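Local coordinates for MutT related protein (Methanosarcina mazei, PDB 3GRN) that probably acts as a Nudix hydrolase of the MutT family, a group that typically cleaves nucleoside diphosphate-linked compounds, although its own substrate is not established, at residues V76-E79 with K84-A87; S10-I15 with A124-F129; D71-V76 with E131-E136; E49-G54 with I88-G93. All blocks are in the same frame, centred on the assembly; numbering follows the deposited sequence.

Contact 1: residues V76-E79 with K84-A87; sequences VNFE and KVIA
V76 pairs with A87 within the antiparallel beta hairpin of strands 72-79 and 84-94, part of the Nudix fold. Strand 72-79 is an outermost strand of the sheet within the chain, and strand 84-94 is its neighbour. The V76/A87 pair is hydrogen-bonded in both directions: V76 N donates to A87 O at 2.9 Å, and A87 N donates to V76 O at 2.8 Å. The CG1 branch of V76 (chi1 66°) lies between its own backbone N and carbonyl carbon. There it packs on A87 CB at 3.7 Å.

N77 and I86 follow as a non-hydrogen-bonded pair. Their side chains lie side by side on the other face of the sheet. The CA of N77 also approaches V85 O in a CA-H...O contact of 3.3 Å.

F78 and V85 form the second hydrogen-bonded pair. F78 N donates to V85 O, and the return bond from V85 N to F78 O is short (2.7 Å) and nearly straight. V85 sits over one face of the F78 ring in a CH-pi contact, its CB 3.8 Å from the ring centroid. The F78 ring also stacks with Y125 of helix 124-137.

E79 and K84 close the series. Their charged ends turn to other partners, E79 to K5 in a salt bridge and K84 to the hydroxyl of Y7. Nearer the backbone the two chains touch, E79 CG lying 4.1 Å from K84 CG.

Contact 2: residues S10-I15 with A124-F129; sequences SVYALI and AYFRDF
Strand 7-16 of the Nudix sheet is covered by the C-terminal helix 124-137, and in this layer Y12 and L14 meet F126 and F129. The four side chains are buried. They form two separate pairs, both apolar.

The first pair is a T-shaped aromatic contact. F126 turns its edge toward the face of Y12. The ring planes stand at 84° and the centroids are 5.3 Å apart. A single atom does the touching: F126 CZ sits over the centre of the Y12 ring, 4.0 Å from Y12 CE1. The two side chains cross at about a right angle. F126 has its CG anti to the carbonyl carbon (chi1 -78°), and its ring reaches from the helix to the sheet. Y125, the preceding residue, flanks F126: Y125 CE1 lies 3.5 Å above one face of that ring, toward the rim. Y12 also touches D39 and L40 of strand 38-44 and A87 of strand 84-94. A glycerol molecule, probably from the crystallisation liquor, lies about 5 Å from the Y12 side chain.

The second pair is one helical turn further on. F129 follows F126 by three residues and comes down toward the same strand. With CG anti to the backbone N (chi1 169°), the F129 ring extends from the helix to L14. V89 of strand 84-94 touches both F129 and L14. The L14 side chain comes from the opposite direction to F129 and brings both methyls to the ring: L14 CD1 and L14 CD2 each lie 4.0 Å from F129 CE2.

Contact 3: residues D71-V76 with E131-E136; sequences DIAGQV and ERFDRE
A73 and F133 form the tightly packed part of this contact between the start of strand 72-79 and the later turns of helix 124-137. A73 CB lies 3.7 Å from F133 CE1. The F133 ring also has the carbonyl oxygen A73 O at its edge, in the ring plane. F133 has its CG anti to the backbone N (chi1 -178°), which carries the ring from the flank of the helix to the strand. L14 of strand 7-16 touches both A73 and F133, and so extends this apolar patch into the sheet.

The other side is polar and bridged by water. R132 reaches across with its chain bent at chi3. R132 NH2 donates to Q75 O at 2.8 Å. Q75 O lies 25° out of the guanidinium plane, and the N-H...O angle is only 138°. Two waters join the segments beside this bond. Water 2 lies in the guanidinium plane of R132 and accepts from R132 NE at 2.8 Å and from Q75 N at 3.0 Å. Water 1 donates to A73 O at 2.7 Å and to E136 OE1 at 2.8 Å. R132 is thus tied to Q75 both directly and through water. Its NH1 forms a salt bridge with D128, one turn earlier in the helix, which probably helps to position the guanidinium.

The strand is irregular here. A73 and G74 both face V89 of strand 84-94, which makes a classic beta bulge in an outermost strand of the Nudix sheet, beside the covering helix.

Contact 4: residues E49-G54 with I88-G93; sequences ESLKEG and IVFDGG
L51, K52, I88 and F90 meet by apolar packing alone. L51 CB lies 3.7 Å from F90 CZ. K52 CG lies 3.6 Å from F90 CE1. The extended chain of K52 runs on past the ring, and K52 CE is 3.8 Å from the same F90 CE1. At the other end of the patch, L51 CD1 touches I88 CD1 at 4.1 Å, the two side chains crossing at about a right angle.

Residues 43-64 match the Nudix box, the signature of this family, and helix 51-63 belongs to it. The contact packs the first turn of this helix against strand 84-94.

The polar bonds lie within each segment or lead elsewhere. S50 and E53 form a capping box at the start of the helix. E53 N donates to S50 OG, and S50 N donates to E53 OE1, each at 3.2 Å. The ammonium group of K52 binds the backbone carbonyls of P69 and G70. On the strand, D91 makes an Asx turn. Its OD1 accepts from G93 N at 2.9 Å, while its OD2 forms a salt bridge with R16.

In the fold
All four contacts meet on one mixed sheet of the Nudix domain. Strand 84-94 lies between strands 72-79 and 7-16. Contact 1 joins it to 72-79. Contacts 2 and 3 lay helix 124-137 on one face, with centres about 9 Å apart. Contact 4 sets the start of helix 51-63 on the other. Contacts 1 and 3 share V76, and their centres are about 14 Å apart. Along the chain, contact 2 closes the longest loop; contact 4 is nested inside it, and contact 1 inside contact 4. Contact 3 crosses contacts 2 and 4. The sheet is thus sandwiched between two helices, one of them in the Nudix box.

Contact 1: residues V76-E79 with K84-A87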
loop_
_atom_site.group_PDB
_atom_site.type_symbol
_atom_site.label_atom_id
_atom_site.label_comp_id
_atom_site.label_asym_id
_atom_site.label_seq_id
_atom_site.Cartn_x
_atom_site.Cartn_y
_atom_site.Cartn_z
ATOM N N VAL A 76 -7.295 9.625 17.042
ATOM C CA VAL A 76 -7.855 10.631 16.163
ATOM C C VAL A 76 -8.979 9.959 15.367
ATOM O O VAL A 76 -8.838 8.810 14.945
ATOM C CB VAL A 76 -6.783 11.320 15.262
ATOM C CG1 VAL A 76 -6.180 10.362 14.284
ATOM C CG2 VAL A 76 -7.382 12.471 14.512
ATOM N N ASN A 77 -10.104 10.654 15.228
ATOM C CA ASN A 77 -11.246 10.170 14.447
ATOM C C ASN A 77 -11.565 11.191 13.358
ATOM O O ASN A 77 -11.544 12.399 13.627
ATOM C CB ASN A 77 -12.497 10.000 15.324
ATOM C CG ASN A 77 -12.305 9.026 16.473
ATOM O OD1 ASN A 77 -11.643 7.999 16.343
ATOM N ND2 ASN A 77 -12.914 9.345 17.613
ATOM N N PHE A 78 -11.876 10.734 12.153
ATOM C CA PHE A 78 -12.258 11.676 11.090
ATOM C C PHE A 78 -13.099 10.980 10.033
ATOM O O PHE A 78 -12.963 9.762 9.802
ATOM C CB PHE A 78 -11.036 12.359 10.445
ATOM C CG PHE A 78 -9.996 11.415 9.911
ATOM C CD1 PHE A 78 -9.984 11.037 8.579
ATOM C CD2 PHE A 78 -8.968 10.928 10.760
ATOM C CE1 PHE A 78 -9.009 10.169 8.081
ATOM C CE2 PHE A 78 -8.000 10.072 10.280
ATOM C CZ PHE A 78 -8.015 9.685 8.929
ATOM N N GLU A 79 -13.949 11.780 9.397
ATOM C CA GLU A 79 -14.822 11.277 8.355
ATOM C C GLU A 79 -14.244 11.533 6.956
ATOM O O GLU A 79 -13.760 12.626 6.645
ATOM C CB GLU A 79 -16.209 11.900 8.501
ATOM C CG GLU A 79 -17.231 11.394 7.500
ATOM C CD GLU A 79 -18.643 11.909 7.757
ATOM O OE1 GLU A 79 -18.811 12.905 8.498
ATOM O OE2 GLU A 79 -19.590 11.308 7.220
ATOM N N LYS A 84 -15.706 6.300 7.740
ATOM C CA LYS A 84 -15.237 7.012 8.932
ATOM C C LYS A 84 -14.028 6.282 9.491
ATOM O O LYS A 84 -14.041 5.059 9.608
ATOM C CB LYS A 84 -16.333 7.077 9.997
ATOM C CG LYS A 84 -17.595 7.891 9.518
ATOM C CD LYS A 84 -18.625 8.108 10.622
ATOM C CE LYS A 84 -18.313 9.366 11.443
ATOM N NZ LYS A 84 -19.195 9.548 12.644
ATOM N N VAL A 85 -13.008 7.037 9.865
ATOM C CA VAL A 85 -11.782 6.458 10.343
ATOM C C VAL A 85 -11.674 6.624 11.875
ATOM O O VAL A 85 -11.907 7.700 12.423
ATOM C CB VAL A 85 -10.576 7.071 9.617
ATOM C CG1 VAL A 85 -9.268 6.540 10.193
ATOM C CG2 VAL A 85 -10.681 6.788 8.081
ATOM N N ILE A 86 -11.384 5.530 12.552
ATOM C CA ILE A 86 -11.037 5.581 13.970
ATOM C C ILE A 86 -9.568 5.189 13.989
ATOM O O ILE A 86 -9.214 4.056 13.604
ATOM C CB ILE A 86 -11.786 4.525 14.802
ATOM C CG1 ILE A 86 -13.302 4.776 14.816
ATOM C CG2 ILE A 86 -11.238 4.518 16.243
ATOM C CD1 ILE A 86 -14.111 3.515 15.155
ATOM N N ALA A 87 -8.719 6.114 14.412
ATOM C CA ALA A 87 -7.278 5.871 14.321
ATOM C C ALA A 87 -6.609 5.936 15.692
ATOM O O ALA A 87 -6.894 6.830 16.497
ATOM C CB ALA A 87 -6.635 6.832 13.388
#

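Contact 2: residues S10-I15 with A124-F129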
loop_
_atom_site.group_PDB
_atom_site.type_symbol
_atom_site.label_atom_id
_atom_site.label_comp_id
_atom_site.label_asym_id
_atom_site.label_seq_id
_atom_site.Cartn_x
_atom_site.Cartn_y
_atom_site.Cartn_z
ATOM N N SER A 10 -7.605 2.521 11.745
ATOM C CA SER A 10 -6.284 2.841 11.235
ATOM C C SER A 10 -5.340 3.036 12.398
ATOM O O SER A 10 -5.782 3.192 13.542
ATOM C CB SER A 10 -6.303 4.089 10.351
ATOM O OG SER A 10 -7.008 3.837 9.143
ATOM N N VAL A 11 -4.045 2.960 12.114
ATOM C CA VAL A 11 -3.008 3.228 13.113
ATOM C C VAL A 11 -1.955 4.208 12.579
ATOM O O VAL A 11 -1.579 4.160 11.405
ATOM C CB VAL A 11 -2.338 1.919 13.596
ATOM C CG1 VAL A 11 -3.294 1.109 14.463
ATOM C CG2 VAL A 11 -1.888 1.057 12.398
ATOM N N TYR A 12 -1.505 5.110 13.438
ATOM C CA TYR A 12 -0.425 6.064 13.099
ATOM C C TYR A 12 0.718 6.000 14.107
ATOM O O TYR A 12 0.521 5.572 15.258
ATOM C CB TYR A 12 -0.969 7.482 12.968
ATOM C CG TYR A 12 -1.953 7.576 11.823
ATOM C CD1 TYR A 12 -1.492 7.704 10.508
ATOM C CD2 TYR A 12 -3.321 7.467 12.033
ATOM C CE1 TYR A 12 -2.370 7.770 9.419
ATOM C CE2 TYR A 12 -4.223 7.512 10.926
ATOM C CZ TYR A 12 -3.721 7.652 9.628
ATOM O OH TYR A 12 -4.562 7.717 8.532
ATOM N N ALA A 13 1.922 6.411 13.661
ATOM C CA ALA A 13 3.096 6.425 14.560
ATOM C C ALA A 13 3.657 7.816 14.725
ATOM O O ALA A 13 3.785 8.551 13.744
ATOM C CB ALA A 13 4.180 5.513 14.038
ATOM N N LEU A 14 3.986 8.166 15.971
ATOM C CA LEU A 14 4.739 9.380 16.279
ATOM C C LEU A 14 6.205 8.980 16.379
ATOM O O LEU A 14 6.621 8.328 17.343
ATOM C CB LEU A 14 4.317 9.982 17.623
ATOM C CG LEU A 14 2.920 10.555 17.726
ATOM C CD1 LEU A 14 2.689 11.042 19.173
ATOM C CD2 LEU A 14 2.690 11.682 16.734
ATOM N N ILE A 15 6.970 9.379 15.378
ATOM C CA ILE A 15 8.376 8.994 15.298
ATOM C C ILE A 15 9.188 10.266 15.335
ATOM O O ILE A 15 8.992 11.120 14.479
ATOM C CB ILE A 15 8.657 8.239 13.999
ATOM C CG1 ILE A 15 7.857 6.930 13.979
ATOM C CG2 ILE A 15 10.140 7.964 13.836
ATOM C CD1 ILE A 15 7.979 6.161 12.713
ATOM N N ALA A 124 -6.859 19.153 9.733
ATOM C CA ALA A 124 -7.331 19.697 11.017
ATOM C C ALA A 124 -7.362 18.684 12.148
ATOM O O ALA A 124 -6.979 19.001 13.269
ATOM C CB ALA A 124 -8.700 20.364 10.851
ATOM N N TYR A 125 -7.743 17.449 11.831
ATOM C CA TYR A 125 -7.801 16.396 12.844
ATOM C C TYR A 125 -6.429 16.043 13.431
ATOM O O TYR A 125 -6.340 15.710 14.617
ATOM C CB TYR A 125 -8.539 15.148 12.331
ATOM C CG TYR A 125 -8.056 14.615 11.008
ATOM C CD1 TYR A 125 -6.970 13.758 10.943
ATOM C CD2 TYR A 125 -8.684 14.973 9.816
ATOM C CE1 TYR A 125 -6.518 13.274 9.733
ATOM C CE2 TYR A 125 -8.256 14.484 8.606
ATOM C CZ TYR A 125 -7.150 13.638 8.567
ATOM O OH TYR A 125 -6.681 13.128 7.373
ATOM N N PHE A 126 -5.376 16.115 12.608
ATOM C CA PHE A 126 -4.020 15.889 13.111
ATOM C C PHE A 126 -3.532 17.079 13.940
ATOM O O PHE A 126 -2.923 16.889 14.988
ATOM C CB PHE A 126 -3.037 15.589 11.985
ATOM C CG PHE A 126 -3.105 14.173 11.463
ATOM C CD1 PHE A 126 -3.201 13.092 12.333
ATOM C CD2 PHE A 126 -3.002 13.926 10.095
ATOM C CE1 PHE A 126 -3.241 11.782 11.848
ATOM C CE2 PHE A 126 -3.038 12.618 9.601
ATOM C CZ PHE A 126 -3.161 11.549 10.484
ATOM N N ARG A 127 -3.813 18.294 13.465
ATOM C CA ARG A 127 -3.536 19.531 14.206
ATOM C C ARG A 127 -4.125 19.431 15.620
ATOM O O ARG A 127 -3.417 19.625 16.599
ATOM C CB ARG A 127 -4.126 20.736 13.449
ATOM C CG ARG A 127 -3.594 22.089 13.873
ATOM C CD ARG A 127 -4.243 23.223 13.066
ATOM N NE ARG A 127 -3.994 23.092 11.627
ATOM C CZ ARG A 127 -4.944 22.971 10.700
ATOM N NH1 ARG A 127 -4.608 22.855 9.424
ATOM N NH2 ARG A 127 -6.228 22.982 11.039
ATOM N N ASP A 128 -5.418 19.117 15.693
ATOM C CA ASP A 128 -6.131 18.898 16.953
ATOM C C ASP A 128 -5.444 17.831 17.813
ATOM O O ASP A 128 -5.255 18.014 19.019
ATOM C CB ASP A 128 -7.572 18.483 16.649
ATOM C CG ASP A 128 -8.462 18.486 17.873
ATOM O OD1 ASP A 128 -8.642 19.562 18.486
ATOM O OD2 ASP A 128 -9.006 17.411 18.205
ATOM N N PHE A 129 -5.070 16.712 17.186
ATOM C CA PHE A 129 -4.395 15.637 17.918
ATOM C C PHE A 129 -3.147 16.153 18.612
ATOM O O PHE A 129 -2.930 15.865 19.786
ATOM C CB PHE A 129 -4.007 14.443 17.030
ATOM C CG PHE A 129 -3.086 13.467 17.734
ATOM C CD1 PHE A 129 -3.611 12.504 18.587
ATOM C CD2 PHE A 129 -1.690 13.560 17.601
ATOM C CE1 PHE A 129 -2.784 11.636 19.284
ATOM C CE2 PHE A 129 -0.851 12.699 18.284
ATOM C CZ PHE A 129 -1.400 11.730 19.131
#

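Contact 3: residues D71-V76 with E131-E136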
loop_
_atom_site.group_PDB
_atom_site.type_symbol
_atom_site.label_atom_id
_atom_site.label_comp_id
_atom_site.label_asym_id
_atom_site.label_seq_id
_atom_site.Cartn_x
_atom_site.Cartn_y
_atom_site.Cartn_z
ATOM N N ASP A 71 4.044 3.001 23.856
ATOM C CA ASP A 71 2.714 3.183 24.417
ATOM C C ASP A 71 1.766 3.876 23.425
ATOM O O ASP A 71 2.198 4.542 22.482
ATOM C CB ASP A 71 2.804 4.021 25.689
ATOM C CG ASP A 71 3.621 3.346 26.781
ATOM O OD1 ASP A 71 3.540 2.103 26.923
ATOM O OD2 ASP A 71 4.336 4.071 27.505
ATOM N N ILE A 72 0.469 3.739 23.666
ATOM C CA ILE A 72 -0.512 4.504 22.890
ATOM C C ILE A 72 -0.418 5.983 23.247
ATOM O O ILE A 72 -0.359 6.328 24.427
ATOM C CB ILE A 72 -1.933 3.977 23.147
ATOM C CG1 ILE A 72 -2.063 2.545 22.645
ATOM C CG2 ILE A 72 -2.971 4.892 22.498
ATOM C CD1 ILE A 72 -3.096 1.758 23.395
ATOM N N ALA A 73 -0.379 6.849 22.230
ATOM C CA ALA A 73 -0.247 8.293 22.412
ATOM C C ALA A 73 -1.607 8.990 22.431
ATOM O O ALA A 73 -1.739 10.091 22.946
ATOM C CB ALA A 73 0.619 8.875 21.343
ATOM N N GLY A 74 -2.595 8.338 21.836
ATOM C CA GLY A 74 -3.962 8.864 21.786
ATOM C C GLY A 74 -4.740 8.361 20.582
ATOM O O GLY A 74 -4.395 7.345 19.971
ATOM N N GLN A 75 -5.755 9.136 20.216
ATOM C CA GLN A 75 -6.794 8.741 19.270
ATOM C C GLN A 75 -7.060 9.901 18.329
ATOM O O GLN A 75 -7.101 11.040 18.791
ATOM C CB GLN A 75 -8.062 8.425 20.097
ATOM C CG GLN A 75 -9.384 8.296 19.365
ATOM C CD GLN A 75 -10.111 9.619 19.161
ATOM O OE1 GLN A 75 -10.739 9.821 18.124
ATOM N NE2 GLN A 75 -10.034 10.525 20.148
ATOM N N VAL A 76 -7.295 9.625 17.042
ATOM C CA VAL A 76 -7.855 10.631 16.163
ATOM C C VAL A 76 -8.979 9.959 15.367
ATOM O O VAL A 76 -8.838 8.810 14.945
ATOM C CB VAL A 76 -6.783 11.320 15.262
ATOM C CG1 VAL A 76 -6.180 10.362 14.284
ATOM C CG2 VAL A 76 -7.382 12.471 14.512
ATOM N N GLU A 131 -2.345 19.208 19.366
ATOM C CA GLU A 131 -2.699 20.178 20.404
ATOM C C GLU A 131 -3.081 19.467 21.705
ATOM O O GLU A 131 -2.673 19.876 22.786
ATOM C CB GLU A 131 -3.830 21.092 19.927
ATOM C CG GLU A 131 -3.607 22.579 20.230
ATOM C CD GLU A 131 -3.228 22.853 21.682
ATOM O OE1 GLU A 131 -4.052 22.576 22.580
ATOM O OE2 GLU A 131 -2.103 23.346 21.922
ATOM N N ARG A 132 -3.831 18.375 21.578
ATOM C CA ARG A 132 -4.236 17.537 22.697
ATOM C C ARG A 132 -3.044 16.763 23.286
ATOM O O ARG A 132 -2.867 16.730 24.501
ATOM C CB ARG A 132 -5.363 16.599 22.215
ATOM C CG ARG A 132 -5.844 15.542 23.174
ATOM C CD ARG A 132 -7.135 14.865 22.642
ATOM N NE ARG A 132 -6.968 14.150 21.361
ATOM C CZ ARG A 132 -7.436 14.576 20.187
ATOM N NH1 ARG A 132 -8.098 15.723 20.112
ATOM N NH2 ARG A 132 -7.244 13.866 19.081
ATOM N N PHE A 133 -2.218 16.158 22.424
ATOM C CA PHE A 133 -1.007 15.445 22.850
ATOM C C PHE A 133 -0.071 16.343 23.676
ATOM O O PHE A 133 0.451 15.920 24.706
ATOM C CB PHE A 133 -0.274 14.907 21.621
ATOM C CG PHE A 133 0.956 14.108 21.936
ATOM C CD1 PHE A 133 0.853 12.813 22.443
ATOM C CD2 PHE A 133 2.226 14.647 21.705
ATOM C CE1 PHE A 133 1.996 12.064 22.718
ATOM C CE2 PHE A 133 3.371 13.905 21.968
ATOM C CZ PHE A 133 3.256 12.616 22.484
ATOM N N ASP A 134 0.117 17.573 23.201
ATOM C CA ASP A 134 0.971 18.578 23.851
ATOM C C ASP A 134 0.495 18.890 25.275
ATOM O O ASP A 134 1.303 18.950 26.211
ATOM C CB ASP A 134 1.004 19.857 23.005
ATOM C CG ASP A 134 1.898 20.955 23.599
ATOM O OD1 ASP A 134 2.997 20.652 24.118
ATOM O OD2 ASP A 134 1.503 22.139 23.513
ATOM N N ARG A 135 -0.814 19.065 25.434
ATOM C CA ARG A 135 -1.378 19.372 26.746
ATOM C C ARG A 135 -1.377 18.164 27.696
ATOM O O ARG A 135 -1.264 18.331 28.909
ATOM C CB ARG A 135 -2.758 20.045 26.625
ATOM C CG ARG A 135 -3.971 19.125 26.682
ATOM C CD ARG A 135 -5.261 19.930 26.781
ATOM N NE ARG A 135 -5.693 20.438 25.480
ATOM C CZ ARG A 135 -6.616 19.857 24.719
ATOM N NH1 ARG A 135 -7.223 18.748 25.129
ATOM N NH2 ARG A 135 -6.939 20.391 23.549
ATOM N N GLU A 136 -1.457 16.948 27.153
ATOM C CA GLU A 136 -1.412 15.759 27.999
ATOM C C GLU A 136 0.016 15.380 28.425
ATOM O O GLU A 136 0.202 14.656 29.407
ATOM C CB GLU A 136 -2.174 14.581 27.361
ATOM C CG GLU A 136 -3.657 14.921 27.107
ATOM C CD GLU A 136 -4.457 13.807 26.436
ATOM O OE1 GLU A 136 -3.865 12.788 26.007
ATOM O OE2 GLU A 136 -5.699 13.965 26.342
HETATM O O HOH W 1 -3.223 12.300 23.339
HETATM O O HOH W 2 -5.762 11.676 21.846
#

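Contact 4: residues E49-G54 with I88-G93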
loop_
_atom_site.group_PDB
_atom_site.type_symbol
_atom_site.label_atom_id
_atom_site.label_comp_id
_atom_site.label_asym_id
_atom_site.label_seq_id
_atom_site.Cartn_x
_atom_site.Cartn_y
_atom_site.Cartn_z
ATOM N N GLU A 49 -5.337 -8.654 12.072
ATOM C CA GLU A 49 -4.070 -8.113 12.533
ATOM C C GLU A 49 -4.209 -7.363 13.872
ATOM O O GLU A 49 -5.183 -6.637 14.061
ATOM C CB GLU A 49 -3.567 -7.142 11.465
ATOM C CG GLU A 49 -2.247 -6.491 11.757
ATOM C CD GLU A 49 -1.777 -5.656 10.599
ATOM O OE1 GLU A 49 -0.641 -5.893 10.135
ATOM O OE2 GLU A 49 -2.536 -4.750 10.168
ATOM N N SER A 50 -3.231 -7.495 14.760
ATOM C CA SER A 50 -3.216 -6.673 15.993
ATOM C C SER A 50 -2.811 -5.214 15.709
ATOM O O SER A 50 -2.147 -4.944 14.701
ATOM C CB SER A 50 -2.286 -7.268 17.041
ATOM O OG SER A 50 -0.928 -6.974 16.755
ATOM N N LEU A 51 -3.177 -4.270 16.579
ATOM C CA LEU A 51 -2.854 -2.850 16.280
ATOM C C LEU A 51 -1.330 -2.620 16.206
ATOM O O LEU A 51 -0.838 -1.969 15.270
ATOM C CB LEU A 51 -3.455 -1.886 17.324
ATOM C CG LEU A 51 -4.966 -1.897 17.455
ATOM C CD1 LEU A 51 -5.371 -0.831 18.473
ATOM C CD2 LEU A 51 -5.659 -1.686 16.102
ATOM N N LYS A 52 -0.583 -3.182 17.149
ATOM C CA LYS A 52 0.866 -2.990 17.190
ATOM C C LYS A 52 1.586 -3.653 16.005
ATOM O O LYS A 52 2.583 -3.115 15.518
ATOM C CB LYS A 52 1.447 -3.457 18.529
ATOM C CG LYS A 52 1.297 -2.374 19.630
ATOM C CD LYS A 52 2.204 -2.614 20.841
ATOM C CE LYS A 52 1.998 -1.534 21.877
ATOM N NZ LYS A 52 3.136 -1.473 22.855
ATOM N N GLU A 53 1.058 -4.783 15.531
ATOM C CA GLU A 53 1.592 -5.437 14.319
ATOM C C GLU A 53 1.326 -4.522 13.135
ATOM O O GLU A 53 2.197 -4.311 12.293
ATOM C CB GLU A 53 0.927 -6.795 14.065
ATOM C CG GLU A 53 1.513 -7.976 14.842
ATOM C CD GLU A 53 0.588 -9.219 14.910
ATOM O OE1 GLU A 53 -0.561 -9.202 14.389
ATOM O OE2 GLU A 53 1.024 -10.233 15.502
ATOM N N GLY A 54 0.105 -3.984 13.078
ATOM C CA GLY A 54 -0.281 -3.054 12.031
ATOM C C GLY A 54 0.597 -1.821 11.935
ATOM O O GLY A 54 1.031 -1.443 10.850
ATOM N N ILE A 88 -5.745 4.964 15.945
ATOM C CA ILE A 88 -5.014 4.908 17.205
ATOM C C ILE A 88 -3.567 5.309 16.916
ATOM O O ILE A 88 -2.941 4.809 15.957
ATOM C CB ILE A 88 -5.129 3.517 17.905
ATOM C CG1 ILE A 88 -6.599 3.184 18.228
ATOM C CG2 ILE A 88 -4.354 3.507 19.215
ATOM C CD1 ILE A 88 -7.350 2.477 17.127
ATOM N N VAL A 89 -3.051 6.227 17.736
ATOM C CA VAL A 89 -1.723 6.794 17.515
ATOM C C VAL A 89 -0.776 6.174 18.543
ATOM O O VAL A 89 -1.072 6.172 19.742
ATOM C CB VAL A 89 -1.701 8.335 17.626
ATOM C CG1 VAL A 89 -0.310 8.818 17.347
ATOM C CG2 VAL A 89 -2.688 8.986 16.629
ATOM N N PHE A 90 0.333 5.627 18.052
ATOM C CA PHE A 90 1.340 4.991 18.881
ATOM C C PHE A 90 2.594 5.836 18.950
ATOM O O PHE A 90 2.946 6.533 17.980
ATOM C CB PHE A 90 1.686 3.618 18.305
ATOM C CG PHE A 90 0.623 2.593 18.547
ATOM C CD1 PHE A 90 0.669 1.791 19.692
ATOM C CD2 PHE A 90 -0.416 2.418 17.630
ATOM C CE1 PHE A 90 -0.315 0.839 19.923
ATOM C CE2 PHE A 90 -1.416 1.481 17.863
ATOM C CZ PHE A 90 -1.378 0.691 19.004
ATOM N N ASP A 91 3.264 5.777 20.097
ATOM C CA ASP A 91 4.514 6.474 20.247
ATOM C C ASP A 91 5.637 5.544 19.782
ATOM O O ASP A 91 5.820 4.440 20.300
ATOM C CB ASP A 91 4.696 6.959 21.691
ATOM C CG ASP A 91 5.765 8.034 21.811
ATOM O OD1 ASP A 91 6.894 7.810 21.331
ATOM O OD2 ASP A 91 5.481 9.104 22.394
ATOM N N GLY A 92 6.370 6.010 18.781
ATOM C CA GLY A 92 7.413 5.233 18.136
ATOM C C GLY A 92 8.790 5.618 18.651
ATOM O O GLY A 92 9.790 5.065 18.201
ATOM N N GLY A 93 8.843 6.571 19.577
ATOM C CA GLY A 93 10.095 6.897 20.263
ATOM C C GLY A 93 10.985 7.805 19.441
ATOM O O GLY A 93 10.496 8.626 18.664
#